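Local structure of transmembrane protease (2E7V) at residues Phe11-Val16 with Thr67-Asp72; Ala39-Glu44 with Leu105-Ser110; Ile55-Val60 with Ala71-Lys76. The protein probably cleaves proteins at the cell surface as a membrane-anchored serine protease, of which this fragment is the SEA domain. All blocks are in the same frame, centred on the assembly; numbering follows the deposited sequence.

Contact 1. Residues Phe11-Val16 with Thr67-Asp72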
loop_
_atom_site.group_PDB
_atom_site.type_symbol
_atom_site.label_atom_id
_atom_site.label_comp_id
_atom_site.label_asym_id
_atom_site.label_seq_id
_atom_site.Cartn_x
_atom_site.Cartn_y
_atom_site.Cartn_z
ATOM N N PHE A 11 -3.315 -5.156 -0.300
ATOM C CA PHE A 11 -1.877 -5.328 -0.187
ATOM C C PHE A 11 -1.496 -6.195 0.991
ATOM O O PHE A 11 -1.967 -5.980 2.115
ATOM C CB PHE A 11 -1.187 -3.987 0.036
ATOM C CG PHE A 11 -1.262 -3.049 -1.123
ATOM C CD1 PHE A 11 -0.289 -3.085 -2.128
ATOM C CD2 PHE A 11 -2.263 -2.086 -1.188
ATOM C CE1 PHE A 11 -0.319 -2.157 -3.180
ATOM C CE2 PHE A 11 -2.300 -1.169 -2.225
ATOM C CZ PHE A 11 -1.318 -1.203 -3.228
ATOM N N GLN A 12 -0.619 -7.153 0.749
ATOM C CA GLN A 12 -0.133 -7.981 1.842
ATOM C C GLN A 12 0.773 -7.050 2.662
ATOM O O GLN A 12 1.677 -6.421 2.115
ATOM C CB GLN A 12 0.681 -9.160 1.299
ATOM C CG GLN A 12 -0.152 -10.272 0.670
ATOM C CD GLN A 12 0.043 -10.386 -0.830
ATOM O OE1 GLN A 12 -0.702 -9.795 -1.619
ATOM N NE2 GLN A 12 1.059 -11.143 -1.235
ATOM N N ILE A 13 0.533 -6.948 3.966
ATOM C CA ILE A 13 1.351 -6.077 4.804
ATOM C C ILE A 13 2.405 -6.950 5.468
ATOM O O ILE A 13 2.161 -7.584 6.493
ATOM C CB ILE A 13 0.481 -5.343 5.862
ATOM C CG1 ILE A 13 -0.643 -4.564 5.157
ATOM C CG2 ILE A 13 1.341 -4.378 6.680
ATOM C CD1 ILE A 13 -0.155 -3.601 4.043
ATOM N N LEU A 14 3.584 -6.981 4.855
ATOM C CA LEU A 14 4.684 -7.811 5.314
ATOM C C LEU A 14 5.258 -7.487 6.690
ATOM O O LEU A 14 5.298 -6.336 7.114
ATOM C CB LEU A 14 5.819 -7.776 4.276
ATOM C CG LEU A 14 5.460 -7.970 2.798
ATOM C CD1 LEU A 14 6.729 -7.925 1.948
ATOM C CD2 LEU A 14 4.750 -9.307 2.602
ATOM N N ASN A 15 5.684 -8.537 7.384
ATOM C CA ASN A 15 6.330 -8.429 8.687
ATOM C C ASN A 15 5.508 -7.843 9.841
ATOM O O ASN A 15 6.068 -7.265 10.776
ATOM C CB ASN A 15 7.635 -7.648 8.497
ATOM C CG ASN A 15 8.455 -8.176 7.321
ATOM O OD1 ASN A 15 9.153 -7.426 6.626
ATOM N ND2 ASN A 15 8.373 -9.483 7.099
ATOM N N VAL A 16 4.187 -7.983 9.774
ATOM C CA VAL A 16 3.324 -7.490 10.846
ATOM C C VAL A 16 2.331 -8.583 11.230
ATOM O O VAL A 16 1.574 -9.078 10.392
ATOM C CB VAL A 16 2.518 -6.237 10.430
ATOM C CG1 VAL A 16 1.690 -5.747 11.605
ATOM C CG2 VAL A 16 3.444 -5.151 9.943
ATOM N N THR A 67 -2.249 -15.414 9.704
ATOM C CA THR A 67 -1.885 -14.729 10.940
ATOM C C THR A 67 -1.310 -13.375 10.558
ATOM O O THR A 67 -0.978 -12.562 11.422
ATOM C CB THR A 67 -0.821 -15.499 11.739
ATOM O OG1 THR A 67 0.345 -15.693 10.926
ATOM C CG2 THR A 67 -1.370 -16.839 12.192
ATOM N N GLY A 68 -1.195 -13.152 9.249
ATOM C CA GLY A 68 -0.670 -11.900 8.734
ATOM C C GLY A 68 -1.749 -10.859 8.499
ATOM O O GLY A 68 -2.926 -11.093 8.773
ATOM N N VAL A 69 -1.348 -9.705 7.975
ATOM C CA VAL A 69 -2.275 -8.611 7.722
ATOM C C VAL A 69 -2.376 -8.218 6.249
ATOM O O VAL A 69 -1.390 -8.255 5.510
ATOM C CB VAL A 69 -1.843 -7.347 8.520
ATOM C CG1 VAL A 69 -2.877 -6.230 8.342
ATOM C CG2 VAL A 69 -1.643 -7.699 9.992
ATOM N N VAL A 70 -3.583 -7.849 5.826
ATOM C CA VAL A 70 -3.814 -7.381 4.462
ATOM C C VAL A 70 -4.549 -6.062 4.592
ATOM O O VAL A 70 -5.480 -5.944 5.390
ATOM C CB VAL A 70 -4.685 -8.335 3.634
ATOM C CG1 VAL A 70 -5.141 -7.625 2.361
ATOM C CG2 VAL A 70 -3.902 -9.568 3.269
ATOM N N ALA A 71 -4.124 -5.069 3.819
ATOM C CA ALA A 71 -4.752 -3.759 3.872
ATOM C C ALA A 71 -5.506 -3.451 2.583
ATOM O O ALA A 71 -4.952 -3.570 1.488
ATOM C CB ALA A 71 -3.696 -2.694 4.127
ATOM N N ASP A 72 -6.781 -3.103 2.706
ATOM C CA ASP A 72 -7.550 -2.733 1.526
ATOM C C ASP A 72 -7.338 -1.226 1.424
ATOM O O ASP A 72 -7.675 -0.471 2.339
ATOM C CB ASP A 72 -9.027 -3.081 1.682
ATOM C CG ASP A 72 -9.253 -4.575 1.857
ATOM O OD1 ASP A 72 -8.513 -5.377 1.242
ATOM O OD2 ASP A 72 -10.171 -4.947 2.603
HETATM O O HOH W 1 1.475 -9.934 7.878
#
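Phe-11 and Ala-71 form an antiparallel hydrogen-bonded pair, with Phe-11 N to Ala-71 O and Ala-71 N to Phe-11 O both at 2.9 Å, on strands whose directions differ by 138°. Beside it Gln-12 and Val-70 make a non-hydrogen-bonded pair, where the CA-H of Val-70 leans on Phe-11 O across 3.3 Å. Ile-13 N then bonds to Val-69 O at 2.8 Å, and there the direct ladder stops: a type II turn from Ile-13 to Val-16 breaks the pairing and leaves Val-16 beside Val-69. A water bridges the widening gap, donating to Ile-13 O and Val-16 O and accepting from Val-69 N at 2.8 Å. These are the two central strands of the four-stranded sheet of the SEA domain, a ferredoxin-like alpha/beta sandwich, and Ile-37 of helix 28-46 packs on Ile-13 and Ala-71. On that helix-facing side Ile-13 CG1, anti to its own carbonyl carbon (chi1 -56°), lies against Ala-71 CB, and CD1 reaches the same methyl at 3.7 Å. Ile-13 CB also sits 4.1 Å from Val-69 CB. Val-69 CG2 meets Val-16 CG1, at the end of the turn, at 4.2 Å as the two side chains cross obliquely. The Phe-11 ring turns an edge to Ala-71 O, which lies near the ring plane. Val-70 points to the other face, with CG1 beside Phe-11 O.

Contact 2. Residues Ala39-Glu44 with Leu105-Ser110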
loop_
_atom_site.group_PDB
_atom_site.type_symbol
_atom_site.label_atom_id
_atom_site.label_comp_id
_atom_site.label_asym_id
_atom_site.label_seq_id
_atom_site.Cartn_x
_atom_site.Cartn_y
_atom_site.Cartn_z
ATOM N N ALA A 39 1.373 6.847 4.092
ATOM C CA ALA A 39 2.531 7.698 3.856
ATOM C C ALA A 39 3.441 7.080 2.805
ATOM O O ALA A 39 3.980 7.782 1.950
ATOM C CB ALA A 39 3.303 7.889 5.149
ATOM N N MET A 40 3.616 5.768 2.882
ATOM C CA MET A 40 4.466 5.040 1.950
ATOM C C MET A 40 3.932 5.146 0.531
ATOM O O MET A 40 4.674 5.463 -0.402
ATOM C CB MET A 40 4.581 3.566 2.368
ATOM C CG MET A 40 5.416 3.356 3.646
ATOM S SD MET A 40 5.610 1.632 4.122
ATOM C CE MET A 40 6.599 1.054 2.748
ATOM N N ILE A 41 2.646 4.873 0.366
ATOM C CA ILE A 41 2.021 4.944 -0.951
ATOM C C ILE A 41 2.088 6.376 -1.480
ATOM O O ILE A 41 2.422 6.599 -2.652
ATOM C CB ILE A 41 0.551 4.451 -0.890
ATOM C CG1 ILE A 41 0.532 2.938 -0.651
ATOM C CG2 ILE A 41 -0.182 4.790 -2.187
ATOM C CD1 ILE A 41 -0.850 2.384 -0.302
ATOM N N THR A 42 1.801 7.342 -0.615
ATOM C CA THR A 42 1.837 8.752 -1.012
ATOM C C THR A 42 3.239 9.147 -1.487
ATOM O O THR A 42 3.387 9.782 -2.533
ATOM C CB THR A 42 1.406 9.678 0.153
ATOM O OG1 THR A 42 0.060 9.357 0.543
ATOM C CG2 THR A 42 1.464 11.153 -0.269
ATOM N N ASP A 43 4.262 8.770 -0.722
ATOM C CA ASP A 43 5.645 9.083 -1.091
ATOM C C ASP A 43 6.025 8.476 -2.454
ATOM O O ASP A 43 6.692 9.125 -3.259
ATOM C CB ASP A 43 6.621 8.559 -0.035
ATOM C CG ASP A 43 6.609 9.382 1.242
ATOM O OD1 ASP A 43 7.085 8.865 2.274
ATOM O OD2 ASP A 43 6.143 10.542 1.219
ATOM N N GLU A 44 5.614 7.238 -2.709
ATOM C CA GLU A 44 5.945 6.600 -3.983
ATOM C C GLU A 44 5.353 7.349 -5.174
ATOM O O GLU A 44 6.043 7.613 -6.160
ATOM C CB GLU A 44 5.456 5.149 -4.016
ATOM C CG GLU A 44 6.200 4.209 -3.089
ATOM C CD GLU A 44 7.702 4.268 -3.275
ATOM O OE1 GLU A 44 8.161 4.356 -4.436
ATOM O OE2 GLU A 44 8.426 4.215 -2.256
ATOM N N LEU A 105 1.211 -7.967 -4.692
ATOM C CA LEU A 105 0.801 -6.623 -4.336
ATOM C C LEU A 105 1.088 -6.623 -2.838
ATOM O O LEU A 105 0.343 -7.211 -2.044
ATOM C CB LEU A 105 -0.692 -6.420 -4.599
ATOM C CG LEU A 105 -1.028 -6.109 -6.057
ATOM C CD1 LEU A 105 -2.466 -6.488 -6.366
ATOM C CD2 LEU A 105 -0.788 -4.627 -6.304
ATOM N N GLU A 106 2.189 -5.981 -2.466
ATOM C CA GLU A 106 2.613 -5.929 -1.076
ATOM C C GLU A 106 3.229 -4.594 -0.692
ATOM O O GLU A 106 3.585 -3.778 -1.541
ATOM C CB GLU A 106 3.630 -7.043 -0.808
ATOM C CG GLU A 106 4.879 -6.951 -1.701
ATOM C CD GLU A 106 5.807 -8.159 -1.577
ATOM O OE1 GLU A 106 5.299 -9.284 -1.447
ATOM O OE2 GLU A 106 7.050 -7.986 -1.636
ATOM N N ILE A 107 3.344 -4.394 0.616
ATOM C CA ILE A 107 3.918 -3.194 1.202
ATOM C C ILE A 107 4.586 -3.641 2.499
ATOM O O ILE A 107 3.953 -4.325 3.311
ATOM C CB ILE A 107 2.826 -2.162 1.563
ATOM C CG1 ILE A 107 2.044 -1.760 0.307
ATOM C CG2 ILE A 107 3.466 -0.932 2.229
ATOM C CD1 ILE A 107 0.985 -0.706 0.555
ATOM N N ALA A 108 5.850 -3.272 2.692
ATOM C CA ALA A 108 6.563 -3.637 3.919
ATOM C C ALA A 108 6.859 -2.400 4.773
ATOM O O ALA A 108 7.761 -1.627 4.462
ATOM C CB ALA A 108 7.869 -4.364 3.581
ATOM N N PRO A 109 6.086 -2.186 5.857
ATOM C CA PRO A 109 6.320 -1.025 6.722
ATOM C C PRO A 109 7.774 -1.069 7.173
ATOM O O PRO A 109 8.420 -0.036 7.307
ATOM C CB PRO A 109 5.335 -1.245 7.874
ATOM C CG PRO A 109 4.204 -1.945 7.212
ATOM C CD PRO A 109 4.910 -2.950 6.307
ATOM N N SER A 110 8.265 -2.285 7.417
ATOM C CA SER A 110 9.661 -2.513 7.780
ATOM C C SER A 110 10.177 -3.742 7.025
ATOM O O SER A 110 9.484 -4.759 6.921
ATOM C CB SER A 110 9.824 -2.739 9.278
ATOM O OG SER A 110 11.202 -2.681 9.620
#
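Met-40 reaches from helix 28-46 to the side chain of Ile-107 and the backbone of Ala-108 and Pro-109, and its thioether carries most of the contact. The chain runs straight out to the sulfur (chi2 -178°) and then bends at chi3 (66°), which turns CE toward Ala-108 O while it stays against Ile-107 CG2. The methyl touches two groups there: CE lies 3.7 Å from Ile-107 CG2 and 3.4 Å from Ala-108 O, so a carbonyl oxygen borders an otherwise apolar patch. SD touches both Pro-109 CA and Ile-107 CG2, each at 3.8 Å. The Met-40 and Ile-107 side chains run antiparallel, each passing beside the other. An alanine in place of Met-40 would probably open a gap between helix and strand, leaving Ile-107 CG2 without the sulfur and methyl and Pro-109 CA without the sulfur. The other branch of Ile-107 serves the next helix residue: its CD1, set anti along the side chain (chi2 -178°), meets Ile-41 CD1 at 3.7 Å and Ile-41 CG1 at 3.9 Å, the two side chains crossing at about a right angle. The contact is helix-on-sheet packing in the alpha/beta sandwich. Strand 106-107 is held at the sheet edge by backbone bonds from Ile-107 to Gln-12 and Leu-14 of strand 4-14. Around it Ile-107 also packs on Phe-11 and Ile-37, Pro-109 on Ile-13 and Leu-33, and Ile-41 reaches across to Thr-57 of strand 54-65.

Contact 3. Residues Ile55-Val60 with Ala71-Lys76; sequences IRTHVV and ADVVMK
Thr-57 OG1 donates to Val-74 O at 2.8 Å, a side-chain bond laid over a backbone ladder whose strands run at 151° to each other. The hydroxyl is anti to its backbone N (chi1 -172°) and stands above the carbonyl plane by 38°, while His-58 N grips the same oxygen from within that plane at 3.1 Å. Val-74 N returns a bond to His-58 O, 2.9 Å, completing the hydrogen-bonded pair, and Val-60 N bonds to Asp-72 O further along. At the other end Lys-76 faces two residues, Ile-55 N bonding to its O and its N to Arg-56 O: a classic beta bulge. The lysine and arginine side chains run alongside each other in the same direction, with Lys-76 CD over one face of the guanidinium. Arg-56 NH2 comes within 3.8 Å of Lys-76 NZ, a proximity of like charges that two waters are likely to ease, one accepting from NH2 and only weakly from NZ, the other accepting from both. Ile-55 lies against the lysine chain, CD1 3.7 Å from Lys-76 CE. On the face of Arg-56 and Lys-76, His-58 NE2 lies 3.5 Å from Val-74 CB; Val-60 CG1 comes unusually close to Val-74 CG2 (3.4 Å). Thr-57, Val-59, Val-73 and Met-75 occupy the opposite face. Asp-72 OD1 is hydrogen-bonded to Ser-10 of strand 4-14 and OD2 forms a salt bridge with Arg-63, further along strand 54-65. This hairpin of strands 54-65 and 68-78 puts its outer strand at the sheet edge; helix 28-46 covers the Val-59 and Val-73 face through Ser-34 and Ile-41, Glu-38 accepts from Val-59 N, and Phe-6 of strand 4-14 packs on Val-74 and Lys-76.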
loop_
_atom_site.group_PDB
_atom_site.type_symbol
_atom_site.label_atom_id
_atom_site.label_comp_id
_atom_site.label_asym_id
_atom_site.label_seq_id
_atom_site.Cartn_x
_atom_site.Cartn_y
_atom_site.Cartn_z
ATOM N N ILE A 55 -3.956 12.136 -6.106
ATOM C CA ILE A 55 -4.560 13.078 -5.169
ATOM C C ILE A 55 -4.327 12.653 -3.732
ATOM O O ILE A 55 -3.740 13.401 -2.956
ATOM C CB ILE A 55 -6.081 13.241 -5.405
ATOM C CG1 ILE A 55 -6.320 13.842 -6.792
ATOM C CG2 ILE A 55 -6.679 14.183 -4.336
ATOM C CD1 ILE A 55 -7.772 14.028 -7.136
ATOM N N ARG A 56 -4.786 11.453 -3.376
ATOM C CA ARG A 56 -4.590 10.948 -2.023
ATOM C C ARG A 56 -4.992 9.482 -1.906
ATOM O O ARG A 56 -5.681 8.926 -2.773
ATOM C CB ARG A 56 -5.394 11.775 -1.018
ATOM C CG ARG A 56 -6.886 11.700 -1.247
ATOM C CD ARG A 56 -7.677 12.508 -0.235
ATOM N NE ARG A 56 -8.941 12.905 -0.838
ATOM C CZ ARG A 56 -9.109 14.012 -1.552
ATOM N NH1 ARG A 56 -8.094 14.839 -1.735
ATOM N NH2 ARG A 56 -10.285 14.275 -2.103
ATOM N N THR A 57 -4.561 8.861 -0.816
ATOM C CA THR A 57 -4.857 7.459 -0.571
ATOM C C THR A 57 -5.302 7.223 0.866
ATOM O O THR A 57 -5.084 8.052 1.757
ATOM C CB THR A 57 -3.620 6.591 -0.847
ATOM O OG1 THR A 57 -3.974 5.205 -0.792
ATOM C CG2 THR A 57 -2.532 6.871 0.186
ATOM N N HIS A 58 -5.938 6.083 1.089
ATOM C CA HIS A 58 -6.380 5.753 2.426
ATOM C C HIS A 58 -6.723 4.289 2.569
ATOM O O HIS A 58 -7.292 3.662 1.664
ATOM C CB HIS A 58 -7.572 6.628 2.834
ATOM C CG HIS A 58 -8.873 6.242 2.200
ATOM N ND1 HIS A 58 -9.870 5.591 2.893
ATOM C CD2 HIS A 58 -9.362 6.463 0.956
ATOM C CE1 HIS A 58 -10.919 5.430 2.104
ATOM N NE2 HIS A 58 -10.638 5.949 0.923
ATOM N N VAL A 59 -6.323 3.749 3.712
ATOM C CA VAL A 59 -6.573 2.366 4.062
ATOM C C VAL A 59 -8.050 2.308 4.474
ATOM O O VAL A 59 -8.469 2.998 5.405
ATOM C CB VAL A 59 -5.653 1.947 5.245
ATOM C CG1 VAL A 59 -6.083 0.607 5.814
ATOM C CG2 VAL A 59 -4.204 1.892 4.776
ATOM N N VAL A 60 -8.841 1.510 3.760
ATOM C CA VAL A 60 -10.265 1.391 4.071
ATOM C C VAL A 60 -10.463 0.397 5.199
ATOM O O VAL A 60 -11.456 0.445 5.919
ATOM C CB VAL A 60 -11.077 0.950 2.843
ATOM C CG1 VAL A 60 -10.915 1.970 1.732
ATOM C CG2 VAL A 60 -10.631 -0.409 2.389
ATOM N N ALA A 71 -4.124 -5.069 3.819
ATOM C CA ALA A 71 -4.752 -3.759 3.872
ATOM C C ALA A 71 -5.506 -3.451 2.583
ATOM O O ALA A 71 -4.952 -3.570 1.488
ATOM C CB ALA A 71 -3.696 -2.694 4.127
ATOM N N ASP A 72 -6.781 -3.103 2.706
ATOM C CA ASP A 72 -7.550 -2.733 1.526
ATOM C C ASP A 72 -7.338 -1.226 1.424
ATOM O O ASP A 72 -7.675 -0.471 2.339
ATOM C CB ASP A 72 -9.027 -3.081 1.682
ATOM C CG ASP A 72 -9.253 -4.575 1.857
ATOM O OD1 ASP A 72 -8.513 -5.377 1.242
ATOM O OD2 ASP A 72 -10.171 -4.947 2.603
ATOM N N VAL A 73 -6.753 -0.817 0.303
ATOM C CA VAL A 73 -6.379 0.574 0.046
ATOM C C VAL A 73 -7.054 1.212 -1.168
ATOM O O VAL A 73 -7.108 0.610 -2.253
ATOM C CB VAL A 73 -4.834 0.650 -0.162
ATOM C CG1 VAL A 73 -4.389 2.086 -0.464
ATOM C CG2 VAL A 73 -4.125 0.094 1.058
ATOM N N VAL A 74 -7.565 2.428 -0.989
ATOM C CA VAL A 74 -8.195 3.156 -2.090
ATOM C C VAL A 74 -7.222 4.257 -2.515
ATOM O O VAL A 74 -6.610 4.902 -1.666
ATOM C CB VAL A 74 -9.536 3.826 -1.669
ATOM C CG1 VAL A 74 -9.965 4.838 -2.728
ATOM C CG2 VAL A 74 -10.635 2.774 -1.514
ATOM N N MET A 75 -7.067 4.447 -3.821
ATOM C CA MET A 75 -6.185 5.481 -4.350
ATOM C C MET A 75 -6.981 6.337 -5.333
ATOM O O MET A 75 -7.650 5.800 -6.235
ATOM C CB MET A 75 -4.967 4.858 -5.060
ATOM C CG MET A 75 -3.999 4.089 -4.138
ATOM S SD MET A 75 -2.964 2.873 -5.053
ATOM C CE MET A 75 -4.192 1.598 -5.272
ATOM N N LYS A 76 -6.918 7.660 -5.148
ATOM C CA LYS A 76 -7.625 8.613 -6.014
ATOM C C LYS A 76 -6.686 9.404 -6.922
ATOM O O LYS A 76 -5.678 9.961 -6.451
ATOM C CB LYS A 76 -8.431 9.619 -5.182
ATOM C CG LYS A 76 -9.171 10.651 -6.039
ATOM C CD LYS A 76 -10.076 11.561 -5.230
ATOM C CE LYS A 76 -10.945 12.406 -6.160
ATOM N NZ LYS A 76 -11.908 13.257 -5.424
HETATM O O HOH W 2 -10.103 15.985 -4.362
HETATM O O HOH W 3 -12.803 12.254 -2.741
#

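All three contacts belong to one four-stranded sheet and helix 28-46, packed on one face of it. Contacts 1 and 3 share Ala-71 and Asp-72 on strand 68-78, which pairs with 4-14 on one flank and 54-65 on the other; both are ladders of backbone bonds. Contact 2 has none and rests on apolar packing of helix 28-46 against strand 106-107, itself bonded to Gln-12 of contact 1. Contact 2 lies closest to the centre of the chain, and Ile-41 joins it to Val-73 of contact 3. Contact 1 buries aliphatic groups mid-sheet, whereas contact 3, at the edge, carries charged and hydrated side chains on its outer face.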